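Local coordinates for protein HhaI Restriction Endonuclease (Haemophilus parahaemolyticus, PDB 6UKF) that recognises GCGC sites in double-stranded DNA and cleaves the strands, acting as the restriction half of a restriction-modification system, at residues S52-F57 and N115-Y120; V150-R155 and A228-S233. All coordinates share one frame; numbering follows the deposited sequence. Where two conformers were deposited one is given.

Contact 1: S52-F57 and N115-Y120; sequences SQCGQF and NWIKEY. With nucleotides of chain B.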
ATOM      1  N   SER A  52      -1.863  -9.797   0.403  1.00  8.35           N
ATOM      2  CA  SER A  52      -1.659  -8.372   0.220  0.83  8.24           C
ATOM      3  C   SER A  52      -2.163  -7.627   1.447  1.00  7.46           C
ATOM      4  O   SER A  52      -2.810  -8.197   2.328  1.00  8.60           O
ATOM      5  CB  SER A  52      -2.434  -7.857  -1.001  0.83  8.25           C
ATOM      6  OG  SER A  52      -2.030  -8.508  -2.188  0.83  8.68           O
ATOM      7  N   GLN A  53      -1.874  -6.335   1.482  1.00  8.30           N
ATOM      8  CA  GLN A  53      -2.517  -5.409   2.399  1.00  7.99           C
ATOM      9  C   GLN A  53      -3.520  -4.588   1.597  1.00  8.13           C
ATOM     10  O   GLN A  53      -3.575  -4.677   0.368  1.00  9.52           O
ATOM     11  CB  GLN A  53      -1.472  -4.577   3.139  1.00  8.45           C
ATOM     12  CG  GLN A  53      -0.596  -5.478   4.015  1.00  8.75           C
ATOM     13  CD  GLN A  53       0.531  -4.750   4.708  1.00  8.63           C
ATOM     14  OE1 GLN A  53       0.466  -4.494   5.910  1.00  8.96           O
ATOM     15  NE2 GLN A  53       1.583  -4.430   3.959  1.00  8.64           N
ATOM     16  N   CYS A  54      -4.429  -3.928   2.304  1.00  8.23           N
ATOM     17  CA  CYS A  54      -5.618  -3.413   1.638  1.00  8.40           C
ATOM     18  C   CYS A  54      -6.186  -2.156   2.297  1.00  8.23           C
ATOM     19  O   CYS A  54      -7.386  -2.065   2.561  1.00  9.73           O
ATOM     20  CB  CYS A  54      -6.659  -4.526   1.516  1.00  9.45           C
ATOM     21  SG  CYS A  54      -7.712  -4.390   0.073  1.00 11.19           S
ATOM     22  N   GLY A  55      -5.336  -1.185   2.601  1.00  8.39           N
ATOM     23  CA  GLY A  55      -5.790   0.081   3.138  1.00  8.69           C
ATOM     24  C   GLY A  55      -5.369   0.276   4.590  1.00  7.53           C
ATOM     25  O   GLY A  55      -5.034  -0.670   5.308  1.00  7.94           O
ATOM     26  N   GLN A  56      -5.396   1.538   5.022  1.00  7.87           N
ATOM     27  CA  GLN A  56      -4.937   1.889   6.359  1.00  7.85           C
ATOM     28  C   GLN A  56      -5.479   3.254   6.761  1.00  8.09           C
ATOM     29  O   GLN A  56      -5.987   4.013   5.936  1.00  8.49           O
ATOM     30  CB  GLN A  56      -3.409   1.935   6.413  1.00  7.69           C
ATOM     31  CG  GLN A  56      -2.801   3.015   5.521  1.00  7.62           C
ATOM     32  CD  GLN A  56      -1.395   3.359   5.929  1.00  8.06           C
ATOM     33  OE1 GLN A  56      -0.466   2.593   5.685  1.00  8.43           O
ATOM     34  NE2 GLN A  56      -1.230   4.505   6.581  1.00  8.42           N
ATOM     35  N   PHE A  57      -5.338   3.561   8.052  1.00  8.49           N
ATOM     36  CA  PHE A  57      -5.497   4.921   8.555  1.00  8.07           C
ATOM     37  C   PHE A  57      -4.701   5.059   9.850  1.00  7.95           C
ATOM     38  O   PHE A  57      -4.647   4.126  10.654  1.00  8.37           O
ATOM     39  CB  PHE A  57      -6.968   5.325   8.759  1.00  8.39           C
ATOM     40  CG  PHE A  57      -7.785   4.358   9.575  1.00  8.25           C
ATOM     41  CD1 PHE A  57      -7.889   4.499  10.952  1.00  8.26           C
ATOM     42  CD2 PHE A  57      -8.487   3.335   8.958  1.00  8.99           C
ATOM     43  CE1 PHE A  57      -8.660   3.623  11.697  1.00  8.85           C
ATOM     44  CE2 PHE A  57      -9.258   2.456   9.700  1.00  9.32           C
ATOM     45  CZ  PHE A  57      -9.347   2.601  11.068  1.00  9.53           C
ATOM     46  N   ASN A 115     -16.436  -4.090   5.233  1.00  7.84           N
ATOM     47  CA  ASN A 115     -17.224  -2.896   4.951  1.00  8.36           C
ATOM     48  C   ASN A 115     -16.349  -1.651   4.899  1.00  7.99           C
ATOM     49  O   ASN A 115     -16.593  -0.758   4.081  1.00  8.39           O
ATOM     50  CB  ASN A 115     -18.356  -2.752   5.965  1.00  8.70           C
ATOM     51  CG  ASN A 115     -19.495  -3.711   5.694  1.00 10.40           C
ATOM     52  OD1 ASN A 115     -19.736  -4.089   4.548  1.00 13.81           O
ATOM     53  ND2 ASN A 115     -20.206  -4.103   6.743  1.00 11.86           N
ATOM     54  N   TRP A 116     -15.321  -1.567   5.746  1.00  7.90           N
ATOM     55  CA  TRP A 116     -14.377  -0.462   5.612  1.00  8.15           C
ATOM     56  C   TRP A 116     -13.732  -0.484   4.232  1.00  7.75           C
ATOM     57  O   TRP A 116     -13.649   0.544   3.551  1.00  8.02           O
ATOM     58  CB  TRP A 116     -13.297  -0.517   6.697  1.00  8.38           C
ATOM     59  CG  TRP A 116     -12.404   0.686   6.636  1.00  8.57           C
ATOM     60  CD1 TRP A 116     -12.542   1.846   7.342  1.00  9.55           C
ATOM     61  CD2 TRP A 116     -11.259   0.867   5.790  1.00  9.09           C
ATOM     62  NE1 TRP A 116     -11.553   2.733   6.995  1.00 10.18           N
ATOM     63  CE2 TRP A 116     -10.752   2.156   6.044  1.00 10.20           C
ATOM     64  CE3 TRP A 116     -10.612   0.062   4.845  1.00  9.80           C
ATOM     65  CZ2 TRP A 116      -9.625   2.656   5.392  1.00 11.32           C
ATOM     66  CZ3 TRP A 116      -9.494   0.562   4.200  1.00 10.93           C
ATOM     67  CH2 TRP A 116      -9.013   1.845   4.476  1.00 11.37           C
ATOM     68  N   ILE A 117     -13.270  -1.662   3.808  1.00  7.98           N
ATOM     69  CA  ILE A 117     -12.624  -1.804   2.505  1.00  7.87           C
ATOM     70  C   ILE A 117     -13.571  -1.375   1.391  1.00  7.61           C
ATOM     71  O   ILE A 117     -13.190  -0.639   0.473  1.00  8.20           O
ATOM     72  CB  ILE A 117     -12.126  -3.253   2.331  1.00  7.87           C
ATOM     73  CG1 ILE A 117     -10.896  -3.489   3.218  1.00  8.93           C
ATOM     74  CG2 ILE A 117     -11.820  -3.572   0.871  1.00  9.33           C
ATOM     75  CD1 ILE A 117     -10.458  -4.937   3.303  1.00 10.48           C
ATOM     76  N   LYS A 118     -14.825  -1.822   1.457  1.00  8.30           N
ATOM     77  CA  LYS A 118     -15.786  -1.450   0.424  1.00  8.56           C
ATOM     78  C   LYS A 118     -15.986   0.059   0.382  1.00  9.06           C
ATOM     79  O   LYS A 118     -15.965   0.671  -0.690  1.00  9.53           O
ATOM     80  CB  LYS A 118     -17.114  -2.170   0.660  1.00  8.74           C
ATOM     81  CG  LYS A 118     -17.049  -3.652   0.360  1.00  8.70           C
ATOM     82  CD  LYS A 118     -18.353  -4.353   0.674  1.00  9.27           C
ATOM     83  CE  LYS A 118     -18.296  -5.817   0.271  1.00  9.21           C
ATOM     84  NZ  LYS A 118     -19.543  -6.542   0.640  1.00 10.03           N
ATOM     85  N   GLU A 119     -16.204   0.674   1.548  0.56  8.99           N
ATOM     86  CA  GLU A 119     -16.375   2.122   1.604  0.56  9.35           C
ATOM     87  C   GLU A 119     -15.158   2.830   1.029  0.56  8.81           C
ATOM     88  O   GLU A 119     -15.280   3.725   0.183  0.56 10.06           O
ATOM     89  CB  GLU A 119     -16.577   2.560   3.055  0.56 11.05           C
ATOM     90  CG  GLU A 119     -17.898   2.141   3.677  0.56 13.91           C
ATOM     91  CD  GLU A 119     -19.021   3.123   3.399  0.56 18.23           C
ATOM     92  OE1 GLU A 119     -18.729   4.308   3.128  0.56 18.44           O
ATOM     93  OE2 GLU A 119     -20.198   2.712   3.456  0.56 22.88           O
ATOM     94  N   TYR A 120     -13.970   2.437   1.485  1.00  8.61           N
ATOM     95  CA  TYR A 120     -12.753   3.127   1.083  1.00  8.93           C
ATOM     96  C   TYR A 120     -12.524   3.013  -0.416  1.00  8.68           C
ATOM     97  O   TYR A 120     -12.280   4.015  -1.096  1.00 10.19           O
ATOM     98  CB  TYR A 120     -11.563   2.559   1.852  1.00 10.11           C
ATOM     99  CG  TYR A 120     -10.250   3.135   1.398  1.00 11.07           C
ATOM    100  CD1 TYR A 120      -9.941   4.465   1.636  1.00 13.59           C
ATOM    101  CD2 TYR A 120      -9.323   2.356   0.719  1.00 11.76           C
ATOM    102  CE1 TYR A 120      -8.748   5.005   1.218  1.00 16.73           C
ATOM    103  CE2 TYR A 120      -8.121   2.888   0.298  1.00 13.78           C
ATOM    104  CZ  TYR A 120      -7.841   4.213   0.551  1.00 15.60           C
ATOM    105  OH  TYR A 120      -6.650   4.758   0.136  1.00 18.86           O
TER
ATOM    106  P    DA B  10      -0.159  -5.824  -3.345  1.00  8.80           P
ATOM    107  OP1  DA B  10      -0.443  -6.727  -4.480  1.00  9.77           O
ATOM    108  OP2  DA B  10      -1.235  -4.982  -2.779  1.00  9.59           O
ATOM    109  O5'  DA B  10       0.422  -6.648  -2.101  1.00  9.28           O
ATOM    110  C5'  DA B  10       1.232  -7.789  -2.311  1.00  9.74           C
ATOM    111  C4'  DA B  10       2.680  -7.461  -2.040  1.00  9.92           C
ATOM    112  O4'  DA B  10       2.835  -6.978  -0.676  1.00 10.63           O
ATOM    113  C3'  DA B  10       3.642  -8.638  -2.170  1.00 10.65           C
ATOM    114  O3'  DA B  10       4.848  -8.168  -2.747  1.00 11.63           O
ATOM    115  C2'  DA B  10       3.794  -9.128  -0.734  1.00 11.73           C
ATOM    116  C1'  DA B  10       3.704  -7.833   0.055  1.00 10.84           C
ATOM    117  N9   DA B  10       3.160  -7.964   1.398  1.00 10.58           N
ATOM    118  C8   DA B  10       2.029  -8.635   1.772  1.00 11.17           C
ATOM    119  N7   DA B  10       1.767  -8.558   3.053  1.00 12.06           N
ATOM    120  C5   DA B  10       2.788  -7.767   3.553  1.00 11.52           C
ATOM    121  C6   DA B  10       3.083  -7.311   4.850  1.00 12.49           C
ATOM    122  N6   DA B  10       2.336  -7.606   5.916  1.00 13.37           N
ATOM    123  N1   DA B  10       4.181  -6.540   5.009  1.00 12.80           N
ATOM    124  C2   DA B  10       4.925  -6.248   3.935  1.00 12.52           C
ATOM    125  N3   DA B  10       4.746  -6.618   2.669  1.00 11.09           N
ATOM    126  C4   DA B  10       3.649  -7.386   2.545  1.00 10.41           C
ATOM    127  P    DC B   7      -3.514   7.394   5.607  1.00  8.92           P
ATOM    128  OP1  DC B   7      -4.900   7.858   5.361  1.00  9.90           O
ATOM    129  OP2  DC B   7      -3.206   6.521   6.755  1.00  8.98           O
ATOM    130  O5'  DC B   7      -3.000   6.673   4.279  1.00  9.41           O
ATOM    131  C5'  DC B   7      -3.243   7.305   3.034  1.00  9.68           C
ATOM    132  C4'  DC B   7      -2.645   6.516   1.890  1.00  9.64           C
ATOM    133  O4'  DC B   7      -1.199   6.630   1.929  1.00  9.12           O
ATOM    134  C3'  DC B   7      -2.960   5.014   1.899  1.00  9.15           C
ATOM    135  O3'  DC B   7      -3.378   4.621   0.595  1.00  9.33           O
ATOM    136  C2'  DC B   7      -1.648   4.368   2.320  1.00  8.60           C
ATOM    137  C1'  DC B   7      -0.624   5.358   1.766  1.00  9.11           C
ATOM    138  N1   DC B   7       0.680   5.322   2.460  1.00  8.74           N
ATOM    139  C2   DC B   7       1.858   5.202   1.714  1.00  8.74           C
ATOM    140  O2   DC B   7       1.791   5.152   0.476  1.00  9.35           O
ATOM    141  N3   DC B   7       3.041   5.149   2.372  1.00  8.56           N
ATOM    142  C4   DC B   7       3.069   5.208   3.706  1.00  8.64           C
ATOM    143  N4   DC B   7       4.257   5.148   4.314  1.00  9.84           N
ATOM    144  C5   DC B   7       1.879   5.333   4.477  1.00  8.83           C
ATOM    145  C6   DC B   7       0.722   5.387   3.818  1.00  8.93           C
ATOM    146  P    DG B   8      -3.638   3.081   0.226  1.00  9.94           P
ATOM    147  OP1  DG B   8      -4.806   3.065  -0.681  1.00 11.75           O
ATOM    148  OP2  DG B   8      -3.650   2.261   1.458  1.00 11.18           O
ATOM    149  O5'  DG B   8      -2.367   2.689  -0.650  1.00  9.53           O
ATOM    150  C5'  DG B   8      -2.188   3.308  -1.915  1.00  9.64           C
ATOM    151  C4'  DG B   8      -0.884   2.882  -2.542  1.00  9.71           C
ATOM    152  O4'  DG B   8       0.222   3.422  -1.791  1.00  9.73           O
ATOM    153  C3'  DG B   8      -0.647   1.385  -2.558  1.00  9.33           C
ATOM    154  O3'  DG B   8      -1.240   0.818  -3.679  1.00  9.97           O
ATOM    155  C2'  DG B   8       0.867   1.270  -2.578  1.00 10.35           C
ATOM    156  C1'  DG B   8       1.292   2.479  -1.770  1.00  9.73           C
ATOM    157  N9   DG B   8       1.607   2.219  -0.364  1.00  8.69           N
ATOM    158  C8   DG B   8       0.755   2.317   0.711  1.00  9.04           C
ATOM    159  N7   DG B   8       1.339   2.088   1.855  1.00  8.80           N
ATOM    160  C5   DG B   8       2.664   1.842   1.518  1.00  8.39           C
ATOM    161  C6   DG B   8       3.780   1.541   2.336  1.00  8.67           C
ATOM    162  O6   DG B   8       3.825   1.436   3.567  1.00  9.95           O
ATOM    163  N1   DG B   8       4.938   1.371   1.584  1.00  8.86           N
ATOM    164  C2   DG B   8       5.007   1.469   0.217  1.00  8.98           C
ATOM    165  N2   DG B   8       6.212   1.271  -0.334  1.00 10.26           N
ATOM    166  N3   DG B   8       3.972   1.751  -0.556  1.00  9.24           N
ATOM    167  C4   DG B   8       2.840   1.929   0.157  1.00  9.06           C
TER

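Contact 2: V150-R155 and A228-S233; sequences VSCTYR and ANVIFS. With CA (calcium ion), chain R; EDO (1,2-ethanediol), chain F; nucleotides of chain C.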
ATOM      1  N   VAL A 150     -10.081 -11.378   5.491  1.00  8.21           N
ATOM      2  CA  VAL A 150      -9.569 -10.084   5.924  1.00  8.41           C
ATOM      3  C   VAL A 150      -9.252 -10.126   7.409  1.00  9.06           C
ATOM      4  O   VAL A 150     -10.007 -10.702   8.200  1.00 10.15           O
ATOM      5  CB  VAL A 150     -10.571  -8.947   5.628  1.00  9.73           C
ATOM      6  CG1 VAL A 150      -9.956  -7.591   5.975  1.00 11.10           C
ATOM      7  CG2 VAL A 150     -11.013  -8.990   4.177  1.00 10.50           C
ATOM      8  N   SER A 151      -8.134  -9.513   7.785  1.00  8.90           N
ATOM      9  CA  SER A 151      -7.801  -9.253   9.175  1.00  9.64           C
ATOM     10  C   SER A 151      -7.313  -7.815   9.298  1.00  8.68           C
ATOM     11  O   SER A 151      -7.030  -7.138   8.304  1.00  9.19           O
ATOM     12  CB  SER A 151      -6.747 -10.230   9.711  1.00 12.06           C
ATOM     13  OG  SER A 151      -5.496 -10.030   9.084  1.00 13.24           O
ATOM     14  N   CYS A 152      -7.214  -7.351  10.538  1.00  8.64           N
ATOM     15  CA  CYS A 152      -6.932  -5.952  10.816  1.00  9.12           C
ATOM     16  C   CYS A 152      -6.012  -5.866  12.021  1.00  8.67           C
ATOM     17  O   CYS A 152      -6.263  -6.513  13.039  1.00  9.84           O
ATOM     18  CB  CYS A 152      -8.245  -5.210  11.089  1.00 10.44           C
ATOM     19  SG  CYS A 152      -8.068  -3.490  11.538  1.00 14.14           S
ATOM     20  N   THR A 153      -4.945  -5.078  11.902  1.00  8.43           N
ATOM     21  CA  THR A 153      -4.014  -4.896  13.001  0.69  8.77           C
ATOM     22  C   THR A 153      -3.662  -3.423  13.138  1.00  8.13           C
ATOM     23  O   THR A 153      -3.823  -2.626  12.211  1.00  9.13           O
ATOM     24  CB  THR A 153      -2.742  -5.739  12.820  0.69  9.99           C
ATOM     25  OG1 THR A 153      -2.065  -5.852  14.080  0.69 10.75           O
ATOM     26  CG2 THR A 153      -1.803  -5.107  11.794  0.69  8.97           C
ATOM     27  N   TYR A 154      -3.202  -3.068  14.334  1.00  8.16           N
ATOM     28  CA  TYR A 154      -2.700  -1.735  14.642  1.00  8.09           C
ATOM     29  C   TYR A 154      -1.205  -1.880  14.892  1.00  8.40           C
ATOM     30  O   TYR A 154      -0.798  -2.567  15.834  1.00  9.14           O
ATOM     31  CB  TYR A 154      -3.404  -1.186  15.880  1.00  8.76           C
ATOM     32  CG  TYR A 154      -3.042   0.236  16.258  1.00  8.49           C
ATOM     33  CD1 TYR A 154      -3.152   1.280  15.348  1.00  8.80           C
ATOM     34  CD2 TYR A 154      -2.631   0.537  17.549  1.00  9.48           C
ATOM     35  CE1 TYR A 154      -2.838   2.581  15.714  1.00  9.22           C
ATOM     36  CE2 TYR A 154      -2.319   1.827  17.921  1.00 10.01           C
ATOM     37  CZ  TYR A 154      -2.423   2.845  17.004  1.00  9.51           C
ATOM     38  OH  TYR A 154      -2.113   4.129  17.395  1.00 11.07           O
ATOM     39  N   ARG A 155      -0.390  -1.268  14.035  1.00  8.26           N
ATOM     40  CA  ARG A 155       1.051  -1.438  14.141  1.00  8.51           C
ATOM     41  C   ARG A 155       1.769  -0.166  13.723  1.00  8.91           C
ATOM     42  O   ARG A 155       1.284   0.598  12.886  1.00  8.49           O
ATOM     43  CB  ARG A 155       1.560  -2.611  13.289  1.00  8.89           C
ATOM     44  CG  ARG A 155       1.480  -2.427  11.769  1.00  9.20           C
ATOM     45  CD  ARG A 155       1.997  -3.684  11.083  1.00  8.50           C
ATOM     46  NE  ARG A 155       1.857  -3.682   9.629  1.00  8.75           N
ATOM     47  CZ  ARG A 155       2.804  -3.296   8.773  1.00  8.55           C
ATOM     48  NH1 ARG A 155       3.975  -2.854   9.211  1.00  9.11           N
ATOM     49  NH2 ARG A 155       2.571  -3.348   7.470  1.00  8.78           N
ATOM     50  N   ALA A 228       1.655   4.933  14.083  1.00  9.72           N
ATOM     51  CA  ALA A 228       0.971   3.651  14.041  1.00  9.29           C
ATOM     52  C   ALA A 228      -0.338   3.784  13.278  1.00  8.66           C
ATOM     53  O   ALA A 228      -1.063   4.776  13.426  1.00  9.69           O
ATOM     54  CB  ALA A 228       0.691   3.138  15.456  1.00 11.61           C
ATOM     55  N   ASN A 229      -0.626   2.763  12.492  1.00  8.33           N
ATOM     56  CA  ASN A 229      -1.834   2.761  11.654  1.00  8.20           C
ATOM     57  C   ASN A 229      -2.620   1.468  11.820  1.00  8.03           C
ATOM     58  O   ASN A 229      -2.025   0.391  12.022  1.00  8.64           O
ATOM     59  CB  ASN A 229      -1.503   2.958  10.166  1.00  8.82           C
ATOM     60  CG  ASN A 229      -0.237   2.258   9.705  1.00  8.62           C
ATOM     61  OD1 ASN A 229       0.617   2.873   9.061  1.00 12.31           O
ATOM     62  ND2 ASN A 229      -0.103   0.971  10.011  1.00  9.27           N
ATOM     63  N   VAL A 230      -3.935   1.610  11.798  1.00  7.53           N
ATOM     64  CA  VAL A 230      -4.793   0.477  11.504  1.00  8.12           C
ATOM     65  C   VAL A 230      -4.570   0.112  10.047  1.00  8.05           C
ATOM     66  O   VAL A 230      -4.572   0.986   9.173  1.00  8.82           O
ATOM     67  CB  VAL A 230      -6.257   0.856  11.765  1.00  7.78           C
ATOM     68  CG1 VAL A 230      -7.184  -0.259  11.338  1.00  8.69           C
ATOM     69  CG2 VAL A 230      -6.455   1.197  13.235  1.00  9.07           C
ATOM     70  N   ILE A 231      -4.339  -1.167   9.776  1.00  7.54           N
ATOM     71  CA  ILE A 231      -3.987  -1.597   8.426  1.00  7.52           C
ATOM     72  C   ILE A 231      -4.566  -2.983   8.191  1.00  7.64           C
ATOM     73  O   ILE A 231      -4.557  -3.839   9.079  1.00  7.82           O
ATOM     74  CB  ILE A 231      -2.462  -1.508   8.195  1.00  8.26           C
ATOM     75  CG1 ILE A 231      -2.101  -1.938   6.773  1.00  8.09           C
ATOM     76  CG2 ILE A 231      -1.701  -2.330   9.232  1.00  8.90           C
ATOM     77  CD1 ILE A 231      -0.753  -1.433   6.331  1.00  9.41           C
ATOM     78  N   PHE A 232      -5.087  -3.189   6.987  1.00  7.35           N
ATOM     79  CA  PHE A 232      -5.830  -4.391   6.647  1.00  7.79           C
ATOM     80  C   PHE A 232      -4.975  -5.337   5.822  1.00  7.66           C
ATOM     81  O   PHE A 232      -4.246  -4.912   4.923  1.00  8.28           O
ATOM     82  CB  PHE A 232      -7.098  -4.012   5.884  1.00  8.79           C
ATOM     83  CG  PHE A 232      -8.011  -3.131   6.675  1.00  8.04           C
ATOM     84  CD1 PHE A 232      -7.921  -1.754   6.585  1.00 10.10           C
ATOM     85  CD2 PHE A 232      -8.919  -3.680   7.564  1.00 11.22           C
ATOM     86  CE1 PHE A 232      -8.743  -0.941   7.341  1.00 10.11           C
ATOM     87  CE2 PHE A 232      -9.745  -2.870   8.321  1.00 11.89           C
ATOM     88  CZ  PHE A 232      -9.656  -1.498   8.207  1.00  9.79           C
ATOM     89  N   SER A 233      -5.065  -6.621   6.147  1.00  8.22           N
ATOM     90  CA  SER A 233      -4.409  -7.676   5.396  1.00  8.49           C
ATOM     91  C   SER A 233      -5.471  -8.584   4.796  1.00  8.13           C
ATOM     92  O   SER A 233      -6.511  -8.837   5.414  1.00  9.23           O
ATOM     93  CB  SER A 233      -3.480  -8.494   6.291  1.00  9.65           C
ATOM     94  OG  SER A 233      -2.368  -7.716   6.690  1.00 11.86           O
TER
HETATM   95 CA    CA R 715      -3.454  -8.606  10.424  1.00 29.59          CA
HETATM   96  C1  EDO F 703      -5.221 -12.190   6.132  1.00 19.66           C
HETATM   97  O1  EDO F 703      -4.658 -11.890   7.413  1.00 22.77           O
HETATM   98  C2  EDO F 703      -6.701 -12.521   6.288  1.00 19.23           C
HETATM   99  O2  EDO F 703      -6.867 -13.639   7.165  1.00 21.62           O
ATOM    100  P    DT C   4       9.425  -6.913  14.344  1.00 15.78           P
ATOM    101  OP1  DT C   4      10.794  -6.828  14.903  1.00 18.13           O
ATOM    102  OP2  DT C   4       8.265  -6.485  15.156  1.00 16.79           O
ATOM    103  O5'  DT C   4       9.410  -6.113  12.973  1.00 15.46           O
ATOM    104  C5'  DT C   4      10.385  -6.413  12.003  1.00 17.01           C
ATOM    105  C4'  DT C   4      10.136  -5.631  10.740  1.00 19.25           C
ATOM    106  O4'  DT C   4       9.023  -6.188  10.042  1.00 19.93           O
ATOM    107  C3'  DT C   4       9.797  -4.155  10.951  1.00 17.93           C
ATOM    108  O3'  DT C   4      11.009  -3.403  10.773  1.00 18.74           O
ATOM    109  C2'  DT C   4       8.695  -3.850   9.923  1.00 19.19           C
ATOM    110  C1'  DT C   4       8.450  -5.191   9.228  1.00 19.79           C
ATOM    111  N1   DT C   4       7.031  -5.588   9.033  1.00 18.17           N
ATOM    112  C2   DT C   4       6.542  -5.716   7.756  1.00 17.33           C
ATOM    113  O2   DT C   4       7.199  -5.473   6.760  1.00 17.82           O
ATOM    114  N3   DT C   4       5.237  -6.120   7.681  1.00 15.01           N
ATOM    115  C4   DT C   4       4.397  -6.425   8.735  1.00 14.92           C
ATOM    116  O4   DT C   4       3.238  -6.783   8.566  1.00 16.23           O
ATOM    117  C5   DT C   4       4.980  -6.294  10.048  1.00 15.79           C
ATOM    118  C7   DT C   4       4.166  -6.600  11.262  1.00 16.68           C
ATOM    119  C6   DT C   4       6.258  -5.900  10.134  1.00 18.33           C
ATOM    120  P    DG C   5      11.049  -1.806  10.879  1.00 15.25           P
ATOM    121  OP1  DG C   5      12.413  -1.462  11.339  1.00 21.17           O
ATOM    122  OP2  DG C   5       9.883  -1.300  11.633  1.00 17.01           O
ATOM    123  O5'  DG C   5      10.950  -1.346   9.365  1.00 14.32           O
ATOM    124  C5'  DG C   5      11.897  -1.812   8.421  1.00 13.46           C
ATOM    125  C4'  DG C   5      11.576  -1.227   7.073  1.00 11.67           C
ATOM    126  O4'  DG C   5      10.359  -1.842   6.561  1.00 11.27           O
ATOM    127  C3'  DG C   5      11.295   0.278   7.113  1.00 11.75           C
ATOM    128  O3'  DG C   5      11.767   0.906   5.947  1.00 12.34           O
ATOM    129  C2'  DG C   5       9.769   0.311   7.200  1.00 11.23           C
ATOM    130  C1'  DG C   5       9.442  -0.823   6.232  1.00 10.56           C
ATOM    131  N9   DG C   5       8.089  -1.316   6.302  1.00  9.83           N
ATOM    132  C8   DG C   5       7.341  -1.605   7.415  1.00  9.58           C
ATOM    133  N7   DG C   5       6.133  -2.016   7.129  1.00  9.18           N
ATOM    134  C5   DG C   5       6.087  -1.991   5.737  1.00  8.72           C
ATOM    135  C6   DG C   5       5.038  -2.323   4.841  1.00  8.72           C
ATOM    136  O6   DG C   5       3.895  -2.718   5.104  1.00  8.96           O
ATOM    137  N1   DG C   5       5.419  -2.146   3.513  1.00  8.56           N
ATOM    138  C2   DG C   5       6.651  -1.705   3.101  1.00  9.22           C
ATOM    139  N2   DG C   5       6.832  -1.597   1.779  1.00  9.91           N
ATOM    140  N3   DG C   5       7.636  -1.394   3.926  1.00  9.24           N
ATOM    141  C4   DG C   5       7.282  -1.558   5.221  1.00  9.04           C
TER

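Contact 1: S52-F57 and N115-Y120
Tyr120 OH donates to OP1 of DG8 of chain B at 2.6 Å, and that phosphate oxygen lies at the edge of the phenol ring, near its plane. Tyr120 is thus the helix residue that reaches past the strand to the DNA, while Gly55 CA merely packs against OP2 of the same phosphate, 3.5 Å away. Gly55 has a positive phi, a conformation suited to glycine, and with no side chain here the indole of Trp116 comes up against the main chain itself: CZ3 stands 3.9 Å from Gly55 CA. Trp116 CG is anti to the backbone N (chi1 -175°), as is Tyr120 CG one helical turn later. Trp116 CH2 lies 3.5 Å above the plane of the Tyr120 ring, offset toward the rim. At the far end of the indole, NE1 sits 3.6 Å from Phe57 CE2; the two rings meet obliquely, planes 40° apart, neither stacked nor edge-to-face. The helix runs steeply across the strand, at 77°, as part of the helical layer on one face of the antiparallel sheet. Lys48, probably the lysine of a PD-(D/E)XK nuclease motif, donates to Gln53 O just before the glycine turn of the strand. Gln56 has its CB pointing away from the helix, and its NE2 donates to OP2 of DC7 of chain B at 2.8 Å, fairly straight, while OE1 takes a hydrogen bond from Lys157. Gln53 lays its amide against the adenine of DA10 of chain B, and its NE2 also bonds a guanine O6. Cys54 O, buried between the indole edge and Ile117 CG1, has no polar partner in the model.

Contact 2: V150-R155 and A228-S233
Ser151 and Ser233 form a hydrogen-bonded antiparallel pair, and from it Ser151 OG reaches a calcium ion at 2.8 Å and a 1,2-ethanediol hydroxyl, O1, at 2.6 Å. Thr153 belongs to the same metal site, but in this conformer OG1 turns from the calcium and CB is the nearer atom at 3.8 Å; Thr153 CG2 and Ile231 CG2 pack alongside. Further along this face Arg155 reads a guanine edge with a two-pronged bond: NH1 donates to N7 of DG5 of chain C at 3.1 Å, almost perfectly straight (178°), and NH2 to O6 of DG5 at 2.8 Å. The thymine of DT4 of chain C lies nearly parallel over one face of the guanidinium, C4 3.5 Å above its centre. The aliphatic part of Arg155 is straight (chi2 -179°), Ile231 CG2 brushes NE, and Gln53 OE1 bonds NH2, helping to fix its rotation. Six backbone bonds pair Ser151 with Ser233, Thr153 with Ile231 and Arg155 with Asn229, setting the register. The face of Cys152, Tyr154, Val230 and Phe232 is largely apolar: Cys152 SG touches Val230 CG1 at 3.4 Å and makes an oblique sulfur-aromatic contact with the Phe232 ring, 4.3 Å from its centroid. Tyr154 CZ also meets Ala228 CB, and its hydroxyl bonds Leu59 O. That face packs on helices 110-123 and 80-91, with strand 51-62 flanking 228-236 and strand 104-105 flanking 148-156.

From the N terminus the chain passes helix 3-18 and the first strands of the mixed sheet before entering strand 51-62. Contact 1 then closes a loop of 57 residues that includes strand 67-70 and helix 80-91, laying helix 110-123 against that strand. After two more strands of the mixed sheet, contact 2 opens at 150-155 and closes at 228-233, around 72 residues that contain helix 169-179 and the separate four-stranded sheet. The contacts are in series, neither nested nor crossed. Strand 228-236 joins them, inserted between 51-62 and 148-156: Cys54 N bonds Phe232 O, and Trp116 stacks on Phe232 on the helix-covered face of the sheet, the reverse of the face bearing Arg155.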